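Local coordinates for protein geranyl diphosphate synthase small subunit (Antirrhinum majus, PDB 3QKC) that probably acts as the regulatory, non-catalytic partner of a large subunit in geranyl diphosphate synthase, the enzyme that makes the ten-carbon precursor of monoterpenes, at residues T83-P88 and K177-T182; R46-A51 and T214-L219; K22-I27 and I116-E121. All coordinates share one frame; numbering follows the deposited sequence.

Contact 1: T83-P88 and K177-T182; sequences THENLP and KKKEGT
E85 and K179 approach from opposite directions, from helices 68-85 and 169-195, their CA atoms 11.6 Å apart. The glutamate is extended beyond CG and carries its carboxylate toward the lysine. K179 sets out with CG anti to its carbonyl carbon (chi1 -61°) and bends at chi3, which turns CE and NZ over the carboxylate. The ammonium does not come in the plane of that group but sits above its face: K179 NZ is 3.3 Å from E85 OE2 and 3.4 Å from E85 CD. K179 CE lies over the same face, 3.3 Å from E85 OE1. This makes the salt bridge long and its hydrogen bond to OE2 weak, a mainly electrostatic pairing of loosely directed groups.

The chain has the all-helical fold of trans-prenyltransferases. In catalytic relatives the C-terminal end of the equivalent helix carries the first aspartate-rich, magnesium-binding motif; here E85 and N86 probably occupy the places of its first two aspartates, consistent with a subunit that has lost that site. K179 probably corresponds to the lysine that in such relatives faces the diphosphate, and it stands at a wider pi-type turn spanning 177-181.

Each charged end has a stronger partner nearby. K179 NZ also forms a salt bridge with E160, while E85 OE1 accepts from Q157. E180 adds another carboxylate, its OE2 6.6 Å from E85 OE2, and the lysine between E85 and E160 would probably offset some of the accumulated negative charge.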
ATOM      1  N   THR A  83       8.444   1.066 -11.486  1.00 30.31           N
ATOM      2  CA  THR A  83       8.992  -0.292 -11.446  1.00 31.30           C
ATOM      3  C   THR A  83       8.036  -1.310 -12.066  1.00 31.80           C
ATOM      4  O   THR A  83       8.436  -2.149 -12.883  1.00 32.81           O
ATOM      5  CB  THR A  83       9.262  -0.723 -10.005  1.00 30.62           C
ATOM      6  OG1 THR A  83      10.055   0.275  -9.353  1.00 31.87           O
ATOM      7  CG2 THR A  83       9.948  -2.059  -9.949  1.00 32.88           C
ATOM      8  N   HIS A  84       6.779  -1.255 -11.659  1.00 30.82           N
ATOM      9  CA  HIS A  84       5.809  -2.212 -12.177  1.00 31.10           C
ATOM     10  C   HIS A  84       5.455  -2.015 -13.647  1.00 32.09           C
ATOM     11  O   HIS A  84       5.168  -2.986 -14.340  1.00 33.15           O
ATOM     12  CB  HIS A  84       4.577  -2.252 -11.294  1.00 29.34           C
ATOM     13  CG  HIS A  84       4.767  -3.078 -10.066  1.00 28.92           C
ATOM     14  ND1 HIS A  84       3.742  -3.371  -9.202  1.00 28.55           N
ATOM     15  CD2 HIS A  84       5.862  -3.709  -9.578  1.00 29.34           C
ATOM     16  CE1 HIS A  84       4.194  -4.133  -8.223  1.00 28.64           C
ATOM     17  NE2 HIS A  84       5.480  -4.350  -8.425  1.00 29.01           N
ATOM     18  N   GLU A  85       5.500  -0.769 -14.106  1.00 32.33           N
ATOM     19  CA  GLU A  85       5.263  -0.419 -15.494  1.00 34.38           C
ATOM     20  C   GLU A  85       6.361  -0.917 -16.424  1.00 35.43           C
ATOM     21  O   GLU A  85       6.106  -1.172 -17.591  1.00 35.87           O
ATOM     22  CB  GLU A  85       5.166   1.098 -15.651  1.00 35.15           C
ATOM     23  CG  GLU A  85       3.750   1.665 -15.532  1.00 41.32           C
ATOM     24  CD  GLU A  85       3.752   3.146 -15.144  1.00 34.25           C
ATOM     25  OE1 GLU A  85       2.932   3.534 -14.306  1.00 40.03           O
ATOM     26  OE2 GLU A  85       4.589   3.920 -15.652  1.00 41.05           O
ATOM     27  N   ASN A  86       7.585  -0.993 -15.908  1.00 36.00           N
ATOM     28  CA  ASN A  86       8.726  -1.421 -16.702  1.00 37.68           C
ATOM     29  C   ASN A  86       9.047  -2.865 -16.422  1.00 39.15           C
ATOM     30  O   ASN A  86      10.013  -3.397 -16.945  1.00 41.30           O
ATOM     31  CB  ASN A  86       9.929  -0.529 -16.422  1.00 37.20           C
ATOM     32  CG  ASN A  86       9.770   0.867 -17.009  1.00 37.48           C
ATOM     33  OD1 ASN A  86      10.064   1.088 -18.178  1.00 38.30           O
ATOM     34  ND2 ASN A  86       9.312   1.804 -16.198  1.00 35.75           N
ATOM     35  N   LEU A  87       8.209  -3.506 -15.614  1.00 38.70           N
ATOM     36  CA  LEU A  87       8.378  -4.908 -15.272  1.00 40.32           C
ATOM     37  C   LEU A  87       8.150  -5.853 -16.478  1.00 42.55           C
ATOM     38  O   LEU A  87       7.061  -5.879 -17.057  1.00 42.58           O
ATOM     39  CB  LEU A  87       7.436  -5.258 -14.132  1.00 39.28           C
ATOM     40  CG  LEU A  87       7.421  -6.690 -13.628  1.00 39.43           C
ATOM     41  CD1 LEU A  87       8.779  -7.038 -13.087  1.00 40.30           C
ATOM     42  CD2 LEU A  87       6.366  -6.805 -12.531  1.00 38.75           C
ATOM     43  N   PRO A  88       9.178  -6.629 -16.860  1.00 45.15           N
ATOM     44  CA  PRO A  88       9.003  -7.596 -17.963  1.00 47.73           C
ATOM     45  C   PRO A  88       8.054  -8.732 -17.579  1.00 48.91           C
ATOM     46  O   PRO A  88       8.324  -9.480 -16.638  1.00 49.07           O
ATOM     47  CB  PRO A  88      10.416  -8.153 -18.177  1.00 48.71           C
ATOM     48  CG  PRO A  88      11.326  -7.164 -17.564  1.00 51.67           C
ATOM     49  CD  PRO A  88      10.569  -6.602 -16.382  1.00 45.72           C
ATOM     50  N   LYS A 177      -3.820  12.506 -16.732  1.00 39.59           N
ATOM     51  CA  LYS A 177      -4.585  12.971 -15.604  1.00 39.63           C
ATOM     52  C   LYS A 177      -4.618  11.951 -14.471  1.00 37.82           C
ATOM     53  O   LYS A 177      -4.548  12.317 -13.300  1.00 36.96           O
ATOM     54  CB  LYS A 177      -6.015  13.303 -16.055  1.00 42.47           C
ATOM     55  CG  LYS A 177      -6.868  13.944 -14.981  1.00 44.05           C
ATOM     56  CD  LYS A 177      -8.270  14.281 -15.488  1.00 44.77           C
ATOM     57  CE  LYS A 177      -9.321  13.986 -14.414  1.00 46.16           C
ATOM     58  NZ  LYS A 177     -10.710  14.327 -14.903  1.00 47.28           N
ATOM     59  N   LYS A 178      -4.737  10.674 -14.809  1.00 37.78           N
ATOM     60  CA  LYS A 178      -4.863   9.656 -13.771  1.00 37.66           C
ATOM     61  C   LYS A 178      -3.515   9.282 -13.144  1.00 35.59           C
ATOM     62  O   LYS A 178      -3.455   8.912 -11.977  1.00 34.60           O
ATOM     63  CB  LYS A 178      -5.603   8.414 -14.288  1.00 39.62           C
ATOM     64  CG  LYS A 178      -7.067   8.287 -13.760  1.00 44.76           C
ATOM     65  CD  LYS A 178      -7.892   9.579 -13.956  1.00 41.88           C
ATOM     66  CE  LYS A 178      -9.179   9.613 -13.084  1.00 46.69           C
ATOM     67  NZ  LYS A 178      -8.930   9.982 -11.637  1.00 41.67           N
ATOM     68  N   LYS A 179      -2.447   9.392 -13.914  1.00 34.99           N
ATOM     69  CA  LYS A 179      -1.124   9.031 -13.412  1.00 34.69           C
ATOM     70  C   LYS A 179      -0.397  10.268 -12.899  1.00 33.46           C
ATOM     71  O   LYS A 179      -0.443  10.554 -11.708  1.00 32.44           O
ATOM     72  CB  LYS A 179      -0.338   8.275 -14.484  1.00 36.03           C
ATOM     73  CG  LYS A 179      -1.015   6.975 -14.906  1.00 37.21           C
ATOM     74  CD  LYS A 179      -0.274   6.307 -16.061  1.00 37.28           C
ATOM     75  CE  LYS A 179       1.132   5.912 -15.679  1.00 37.17           C
ATOM     76  NZ  LYS A 179       1.947   5.516 -16.878  1.00 37.48           N
ATOM     77  N   GLU A 180       0.223  11.037 -13.784  1.00 34.45           N
ATOM     78  CA  GLU A 180       0.960  12.230 -13.347  1.00 34.72           C
ATOM     79  C   GLU A 180       0.036  13.257 -12.704  1.00 35.13           C
ATOM     80  O   GLU A 180       0.419  13.932 -11.754  1.00 34.14           O
ATOM     81  CB  GLU A 180       1.758  12.852 -14.499  1.00 36.33           C
ATOM     82  CG  GLU A 180       2.939  11.994 -15.018  1.00 38.96           C
ATOM     83  CD  GLU A 180       2.528  10.958 -16.080  1.00 37.09           C
ATOM     84  OE1 GLU A 180       1.310  10.730 -16.280  1.00 40.04           O
ATOM     85  OE2 GLU A 180       3.433  10.363 -16.722  1.00 40.06           O
ATOM     86  N   GLY A 181      -1.197  13.354 -13.207  1.00 36.37           N
ATOM     87  CA  GLY A 181      -2.170  14.276 -12.649  1.00 36.99           C
ATOM     88  C   GLY A 181      -2.498  13.983 -11.197  1.00 36.78           C
ATOM     89  O   GLY A 181      -2.402  14.862 -10.332  1.00 36.65           O
ATOM     90  N   THR A 182      -2.896  12.744 -10.920  1.00 37.03           N
ATOM     91  CA  THR A 182      -3.317  12.384  -9.566  1.00 36.71           C
ATOM     92  C   THR A 182      -2.134  12.423  -8.610  1.00 35.16           C
ATOM     93  O   THR A 182      -2.290  12.822  -7.450  1.00 34.94           O
ATOM     94  CB  THR A 182      -4.045  11.016  -9.532  1.00 37.14           C
ATOM     95  OG1 THR A 182      -5.108  11.030 -10.499  1.00 41.22           O
ATOM     96  CG2 THR A 182      -4.655  10.757  -8.160  1.00 39.91           C
TER

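Contact 2: R46-A51 and T214-L219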
ATOM      1  N   ARG A  46      13.009  11.128 -10.961  1.00 41.01           N
ATOM      2  CA  ARG A  46      12.258  11.817  -9.918  1.00 41.49           C
ATOM      3  C   ARG A  46      10.922  12.285 -10.511  1.00 39.13           C
ATOM      4  O   ARG A  46      10.755  12.282 -11.726  1.00 38.68           O
ATOM      5  CB  ARG A  46      13.083  12.978  -9.322  1.00 44.25           C
ATOM      6  CG  ARG A  46      13.219  14.213 -10.206  1.00 49.80           C
ATOM      7  CD  ARG A  46      14.685  14.703 -10.253  1.00 46.79           C
ATOM      8  NE  ARG A  46      14.897  16.025 -10.856  1.00 52.08           N
ATOM      9  CZ  ARG A  46      14.488  16.408 -12.067  1.00 48.16           C
ATOM     10  NH1 ARG A  46      13.772  15.588 -12.839  1.00 51.94           N
ATOM     11  NH2 ARG A  46      14.765  17.644 -12.492  1.00 53.37           N
ATOM     12  N   THR A  47       9.961  12.619  -9.658  1.00 37.27           N
ATOM     13  CA  THR A  47       8.761  13.294 -10.128  1.00 35.86           C
ATOM     14  C   THR A  47       8.640  14.606  -9.396  1.00 35.30           C
ATOM     15  O   THR A  47       8.886  14.661  -8.187  1.00 35.06           O
ATOM     16  CB  THR A  47       7.463  12.486  -9.930  1.00 35.20           C
ATOM     17  OG1 THR A  47       6.343  13.367 -10.106  1.00 31.17           O
ATOM     18  CG2 THR A  47       7.389  11.862  -8.513  1.00 30.60           C
ATOM     19  N   SER A  48       8.256  15.648 -10.135  1.00 34.65           N
ATOM     20  CA  SER A  48       8.032  16.977  -9.571  1.00 34.56           C
ATOM     21  C   SER A  48       6.872  17.029  -8.562  1.00 33.46           C
ATOM     22  O   SER A  48       6.748  18.007  -7.818  1.00 33.75           O
ATOM     23  CB  SER A  48       7.799  17.994 -10.688  1.00 35.66           C
ATOM     24  OG  SER A  48       6.707  17.613 -11.496  1.00 35.06           O
ATOM     25  N   ALA A  49       6.040  15.980  -8.553  1.00 32.13           N
ATOM     26  CA  ALA A  49       4.964  15.800  -7.554  1.00 31.66           C
ATOM     27  C   ALA A  49       5.484  15.773  -6.125  1.00 31.37           C
ATOM     28  O   ALA A  49       4.834  16.285  -5.232  1.00 32.55           O
ATOM     29  CB  ALA A  49       4.128  14.525  -7.847  1.00 30.21           C
ATOM     30  N   SER A  50       6.661  15.188  -5.922  1.00 30.95           N
ATOM     31  CA  SER A  50       7.332  15.192  -4.614  1.00 30.67           C
ATOM     32  C   SER A  50       7.745  16.576  -4.136  1.00 31.92           C
ATOM     33  O   SER A  50       7.550  16.915  -2.962  1.00 32.86           O
ATOM     34  CB  SER A  50       8.554  14.273  -4.624  1.00 29.92           C
ATOM     35  OG  SER A  50       8.176  12.980  -4.993  1.00 31.49           O
ATOM     36  N   ALA A  51       8.335  17.376  -5.016  1.00 32.50           N
ATOM     37  CA  ALA A  51       8.686  18.749  -4.619  1.00 33.75           C
ATOM     38  C   ALA A  51       7.442  19.608  -4.407  1.00 34.58           C
ATOM     39  O   ALA A  51       7.433  20.471  -3.533  1.00 35.47           O
ATOM     40  CB  ALA A  51       9.614  19.399  -5.628  1.00 34.03           C
ATOM     41  N   THR A 214      -1.142  16.762 -14.888  1.00 38.59           N
ATOM     42  CA  THR A 214      -1.611  16.439 -16.230  1.00 39.73           C
ATOM     43  C   THR A 214      -0.685  17.045 -17.301  1.00 41.24           C
ATOM     44  O   THR A 214      -0.318  16.365 -18.266  1.00 41.48           O
ATOM     45  CB  THR A 214      -3.069  16.877 -16.450  1.00 40.83           C
ATOM     46  OG1 THR A 214      -3.909  16.256 -15.464  1.00 36.31           O
ATOM     47  CG2 THR A 214      -3.548  16.491 -17.850  1.00 38.26           C
ATOM     48  N   VAL A 215      -0.299  18.306 -17.129  1.00 42.89           N
ATOM     49  CA  VAL A 215       0.676  18.934 -18.041  1.00 45.14           C
ATOM     50  C   VAL A 215       2.009  18.162 -18.068  1.00 45.20           C
ATOM     51  O   VAL A 215       2.521  17.854 -19.134  1.00 45.58           O
ATOM     52  CB  VAL A 215       0.886  20.430 -17.726  1.00 46.00           C
ATOM     53  CG1 VAL A 215       2.136  20.994 -18.446  1.00 46.34           C
ATOM     54  CG2 VAL A 215      -0.369  21.221 -18.097  1.00 47.08           C
ATOM     55  N   GLN A 216       2.525  17.809 -16.893  1.00 45.38           N
ATOM     56  CA  GLN A 216       3.768  17.038 -16.794  1.00 46.24           C
ATOM     57  C   GLN A 216       3.637  15.682 -17.507  1.00 47.07           C
ATOM     58  O   GLN A 216       4.538  15.265 -18.260  1.00 48.03           O
ATOM     59  CB  GLN A 216       4.168  16.871 -15.324  1.00 46.02           C
ATOM     60  CG  GLN A 216       5.675  16.946 -15.061  1.00 48.71           C
ATOM     61  CD  GLN A 216       6.248  18.372 -15.121  1.00 46.83           C
ATOM     62  OE1 GLN A 216       5.790  19.228 -15.890  1.00 50.52           O
ATOM     63  NE2 GLN A 216       7.260  18.622 -14.299  1.00 49.24           N
ATOM     64  N   GLY A 217       2.504  15.015 -17.303  1.00 46.65           N
ATOM     65  CA  GLY A 217       2.165  13.827 -18.071  1.00 47.61           C
ATOM     66  C   GLY A 217       2.193  14.024 -19.573  1.00 50.28           C
ATOM     67  O   GLY A 217       2.824  13.241 -20.290  1.00 51.07           O
ATOM     68  N   LEU A 218       1.503  15.059 -20.050  1.00 52.01           N
ATOM     69  CA  LEU A 218       1.387  15.333 -21.483  1.00 54.70           C
ATOM     70  C   LEU A 218       2.726  15.618 -22.162  1.00 56.77           C
ATOM     71  O   LEU A 218       2.979  15.150 -23.284  1.00 57.44           O
ATOM     72  CB  LEU A 218       0.423  16.494 -21.740  1.00 55.49           C
ATOM     73  CG  LEU A 218      -1.079  16.226 -21.588  1.00 56.18           C
ATOM     74  CD1 LEU A 218      -1.866  17.526 -21.672  1.00 57.01           C
ATOM     75  CD2 LEU A 218      -1.578  15.216 -22.618  1.00 57.03           C
ATOM     76  N   LEU A 219       3.572  16.392 -21.480  1.00 57.89           N
ATOM     77  CA  LEU A 219       4.933  16.662 -21.941  1.00 60.18           C
ATOM     78  C   LEU A 219       5.718  15.373 -22.114  1.00 61.17           C
ATOM     79  O   LEU A 219       6.471  15.235 -23.071  1.00 62.55           O
ATOM     80  CB  LEU A 219       5.657  17.587 -20.962  1.00 59.71           C
ATOM     81  CG  LEU A 219       5.696  19.090 -21.240  1.00 61.26           C
ATOM     82  CD1 LEU A 219       4.314  19.697 -21.445  1.00 61.48           C
ATOM     83  CD2 LEU A 219       6.424  19.786 -20.096  1.00 59.95           C
TER
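The flat carboxamide of Q216 meets S48 obliquely: S48 OG stands well off the amide plane, and S48 CB also comes near the nitrogen, 3.7 Å from Q216 NE2. The hydrogen bond from Q216 NE2 to S48 OG is therefore weak, 3.0 Å long but with an N-H...O angle of only 121°. Q216 brings its amide there by bending at chi2 (75°), which folds the chain so that its CG also passes 3.8 Å from S48 OG. The serine hydroxyl has a stronger partner in H184 NE2, leaving the glutamine as its secondary neighbour. An alanine in place of Q216 would probably open a gap beside S48 and remove the one polar link between these segments, though the hydroxyl would keep H184. S48 is itself set by the start of its helix: T47 is the N-cap, and A49 N donates to T47 OG1 over 3.1 Å at 159°. The contact thus joins the first turn of helix 48-59 to the last turns of helix 199-219. R10 of helix 5-24 also packs on S48, H184 belongs to helix 169-195, and T214, V215, L218 and L219 pack on L233 and I230 of helix 227-241.

Contact 3: K22-I27 and I116-E121; sequences KKAIPI and IPFGLE
F118 carries this contact, its ring reaching from helix 105-126 to A24 and I25 of segment 22-27. The two residues before it face elsewhere: I116 packs on its own counterpart in the second subunit, and P117, whose N makes no bond to the preceding turn and marks a kink, packs on M148 of that subunit. The side chain of F118 points toward segment 22-27 instead. With CG anti to the backbone N (chi1 -170°), the ring is thrown outward and presents its far end, CE1 and CZ, to that segment.

There the ring is met in two ways. The backbone oxygen of A24 lies at the edge, in the ring plane, 3.5 Å from F118 CZ, so that the electropositive rim of the aromatic is turned to a carbonyl oxygen. The methyl of A24 adds a looser touch, A24 CB to F118 CZ 4.2 Å. I25 approaches obliquely, and its CG1 does most of the work at 3.5 Å from F118 CE1, while I25 CD1 follows at 3.9 Å from the same carbon. The touches of A24 CB and I25 with the ring make a small apolar seam.

After G119, L120 turns back to the subunit interface and meets L120 of the second subunit; E121 touches T145 there and forms a salt bridge with R125 of its own chain. The contact thus lies on the flank of a dimer-interface helix, where L76 of helix 68-85 touches both F118 and I25, and F34 and M37 of helix 34-43 pack on I25.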
ATOM      1  N   LYS A  22      17.138   8.269   2.475  1.00 46.61           N
ATOM      2  CA  LYS A  22      18.374   7.507   2.698  1.00 48.91           C
ATOM      3  C   LYS A  22      18.540   7.077   4.152  1.00 49.99           C
ATOM      4  O   LYS A  22      19.123   6.043   4.438  1.00 50.71           O
ATOM      5  CB  LYS A  22      19.597   8.262   2.170  1.00 50.80           C
ATOM      6  CG  LYS A  22      19.947   7.843   0.742  1.00 51.89           C
ATOM      7  CD  LYS A  22      20.783   8.872   0.009  1.00 51.38           C
ATOM      8  CE  LYS A  22      21.727   8.206  -0.985  1.00 53.66           C
ATOM      9  NZ  LYS A  22      21.005   7.465  -2.066  1.00 50.91           N
ATOM     10  N   LYS A  23      17.995   7.880   5.051  1.00 50.64           N
ATOM     11  CA  LYS A  23      17.885   7.534   6.450  1.00 52.65           C
ATOM     12  C   LYS A  23      16.932   6.356   6.716  1.00 51.55           C
ATOM     13  O   LYS A  23      17.107   5.645   7.691  1.00 52.60           O
ATOM     14  CB  LYS A  23      17.474   8.782   7.243  1.00 54.21           C
ATOM     15  CG  LYS A  23      18.599   9.823   7.328  1.00 57.95           C
ATOM     16  CD  LYS A  23      18.101  11.207   7.721  1.00 56.15           C
ATOM     17  CE  LYS A  23      19.272  12.149   7.973  1.00 60.07           C
ATOM     18  NZ  LYS A  23      18.969  13.117   9.064  1.00 59.46           N
ATOM     19  N   ALA A  24      15.957   6.129   5.829  1.00 49.65           N
ATOM     20  CA  ALA A  24      14.938   5.095   6.044  1.00 48.69           C
ATOM     21  C   ALA A  24      15.186   3.757   5.334  1.00 48.46           C
ATOM     22  O   ALA A  24      14.675   2.717   5.770  1.00 48.46           O
ATOM     23  CB  ALA A  24      13.568   5.638   5.686  1.00 47.26           C
ATOM     24  N   ILE A  25      15.950   3.792   4.242  1.00 48.39           N
ATOM     25  CA  ILE A  25      16.166   2.630   3.373  1.00 48.75           C
ATOM     26  C   ILE A  25      17.667   2.354   3.158  1.00 51.10           C
ATOM     27  O   ILE A  25      18.276   2.889   2.212  1.00 50.96           O
ATOM     28  CB  ILE A  25      15.501   2.801   1.985  1.00 47.42           C
ATOM     29  CG1 ILE A  25      14.052   3.255   2.115  1.00 45.27           C
ATOM     30  CG2 ILE A  25      15.577   1.479   1.184  1.00 46.72           C
ATOM     31  CD1 ILE A  25      13.473   3.824   0.827  1.00 44.70           C
ATOM     32  N   PRO A  26      18.261   1.502   4.019  1.00 53.03           N
ATOM     33  CA  PRO A  26      19.700   1.255   3.927  1.00 55.61           C
ATOM     34  C   PRO A  26      19.994   0.398   2.704  1.00 56.06           C
ATOM     35  O   PRO A  26      19.128  -0.385   2.272  1.00 55.53           O
ATOM     36  CB  PRO A  26      20.017   0.495   5.227  1.00 56.95           C
ATOM     37  CG  PRO A  26      18.750  -0.203   5.571  1.00 59.26           C
ATOM     38  CD  PRO A  26      17.597   0.611   4.993  1.00 53.31           C
ATOM     39  N   ILE A  27      21.176   0.543   2.121  1.00 57.23           N
ATOM     40  CA  ILE A  27      21.508  -0.332   1.015  1.00 57.99           C
ATOM     41  C   ILE A  27      21.705  -1.745   1.594  1.00 59.53           C
ATOM     42  O   ILE A  27      21.883  -2.702   0.855  1.00 59.65           O
ATOM     43  CB  ILE A  27      22.682   0.230   0.135  1.00 59.48           C
ATOM     44  CG1 ILE A  27      22.960  -0.649  -1.098  1.00 61.75           C
ATOM     45  CG2 ILE A  27      23.948   0.454   0.955  1.00 63.93           C
ATOM     46  CD1 ILE A  27      21.850  -0.652  -2.168  1.00 57.66           C
ATOM     47  N   ILE A 116       5.225   0.129  -1.921  1.00 26.74           N
ATOM     48  CA  ILE A 116       3.912   0.756  -1.725  1.00 26.33           C
ATOM     49  C   ILE A 116       3.541   1.043  -0.267  1.00 27.41           C
ATOM     50  O   ILE A 116       3.283   2.188   0.045  1.00 28.31           O
ATOM     51  CB  ILE A 116       2.773   0.057  -2.483  1.00 26.14           C
ATOM     52  CG1 ILE A 116       2.997   0.220  -3.991  1.00 25.46           C
ATOM     53  CG2 ILE A 116       1.413   0.701  -2.110  1.00 25.55           C
ATOM     54  CD1 ILE A 116       2.215  -0.759  -4.870  1.00 26.30           C
ATOM     55  N   PRO A 117       3.516   0.030   0.623  1.00 28.18           N
ATOM     56  CA  PRO A 117       3.144   0.305   2.014  1.00 29.35           C
ATOM     57  C   PRO A 117       4.243   1.016   2.842  1.00 31.08           C
ATOM     58  O   PRO A 117       3.944   1.722   3.823  1.00 31.80           O
ATOM     59  CB  PRO A 117       2.897  -1.096   2.592  1.00 29.56           C
ATOM     60  CG  PRO A 117       3.757  -2.009   1.757  1.00 27.99           C
ATOM     61  CD  PRO A 117       3.634  -1.419   0.374  1.00 28.54           C
ATOM     62  N   PHE A 118       5.494   0.799   2.468  1.00 31.33           N
ATOM     63  CA  PHE A 118       6.622   1.418   3.125  1.00 32.53           C
ATOM     64  C   PHE A 118       6.442   2.936   3.182  1.00 32.54           C
ATOM     65  O   PHE A 118       6.585   3.546   4.237  1.00 33.48           O
ATOM     66  CB  PHE A 118       7.905   1.059   2.385  1.00 33.72           C
ATOM     67  CG  PHE A 118       9.156   1.465   3.114  1.00 37.31           C
ATOM     68  CD1 PHE A 118       9.718   2.711   2.904  1.00 34.82           C
ATOM     69  CD2 PHE A 118       9.762   0.593   4.018  1.00 35.98           C
ATOM     70  CE1 PHE A 118      10.861   3.090   3.571  1.00 38.41           C
ATOM     71  CE2 PHE A 118      10.917   0.965   4.697  1.00 39.63           C
ATOM     72  CZ  PHE A 118      11.465   2.223   4.465  1.00 37.19           C
ATOM     73  N   GLY A 119       6.112   3.547   2.048  1.00 31.80           N
ATOM     74  CA  GLY A 119       5.798   4.972   2.031  1.00 30.71           C
ATOM     75  C   GLY A 119       4.681   5.359   2.984  1.00 30.73           C
ATOM     76  O   GLY A 119       4.783   6.375   3.699  1.00 31.11           O
ATOM     77  N   LEU A 120       3.620   4.556   3.013  1.00 30.73           N
ATOM     78  CA  LEU A 120       2.498   4.801   3.948  1.00 31.87           C
ATOM     79  C   LEU A 120       2.865   4.554   5.397  1.00 32.45           C
ATOM     80  O   LEU A 120       2.323   5.201   6.292  1.00 31.99           O
ATOM     81  CB  LEU A 120       1.266   3.967   3.586  1.00 32.08           C
ATOM     82  CG  LEU A 120       0.783   4.119   2.140  1.00 33.10           C
ATOM     83  CD1 LEU A 120      -0.148   2.981   1.792  1.00 31.37           C
ATOM     84  CD2 LEU A 120       0.102   5.454   1.965  1.00 31.46           C
ATOM     85  N   GLU A 121       3.777   3.612   5.619  1.00 34.17           N
ATOM     86  CA  GLU A 121       4.341   3.361   6.955  1.00 36.84           C
ATOM     87  C   GLU A 121       5.193   4.548   7.437  1.00 38.91           C
ATOM     88  O   GLU A 121       5.054   4.971   8.582  1.00 39.80           O
ATOM     89  CB  GLU A 121       5.174   2.076   6.974  1.00 37.22           C
ATOM     90  CG  GLU A 121       5.678   1.688   8.364  1.00 42.06           C
ATOM     91  CD  GLU A 121       6.627   0.495   8.373  1.00 39.31           C
ATOM     92  OE1 GLU A 121       6.697  -0.265   7.378  1.00 41.88           O
ATOM     93  OE2 GLU A 121       7.320   0.311   9.390  1.00 43.99           O
TER

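From the N terminus, the end of helix 5-24 opens contact 3, the start of helix 48-59 opens contact 2, and the end of helix 68-85 opens contact 1. Contact 3 closes first, at 116-121, and so crosses both others, whose second halves lie further on. Contact 1 closes next at 177-182 and contact 2 last at 214-219, the former falling wholly within the latter's span. These two are neighbours in space, with K177 CA 3.4 Å from T214 OG1 where helices 169-195 and 199-219 pack. Contact 3 stands apart, its centre about 19 and 22 Å from the centres of contacts 1 and 2; like contact 1, it borders the second subunit.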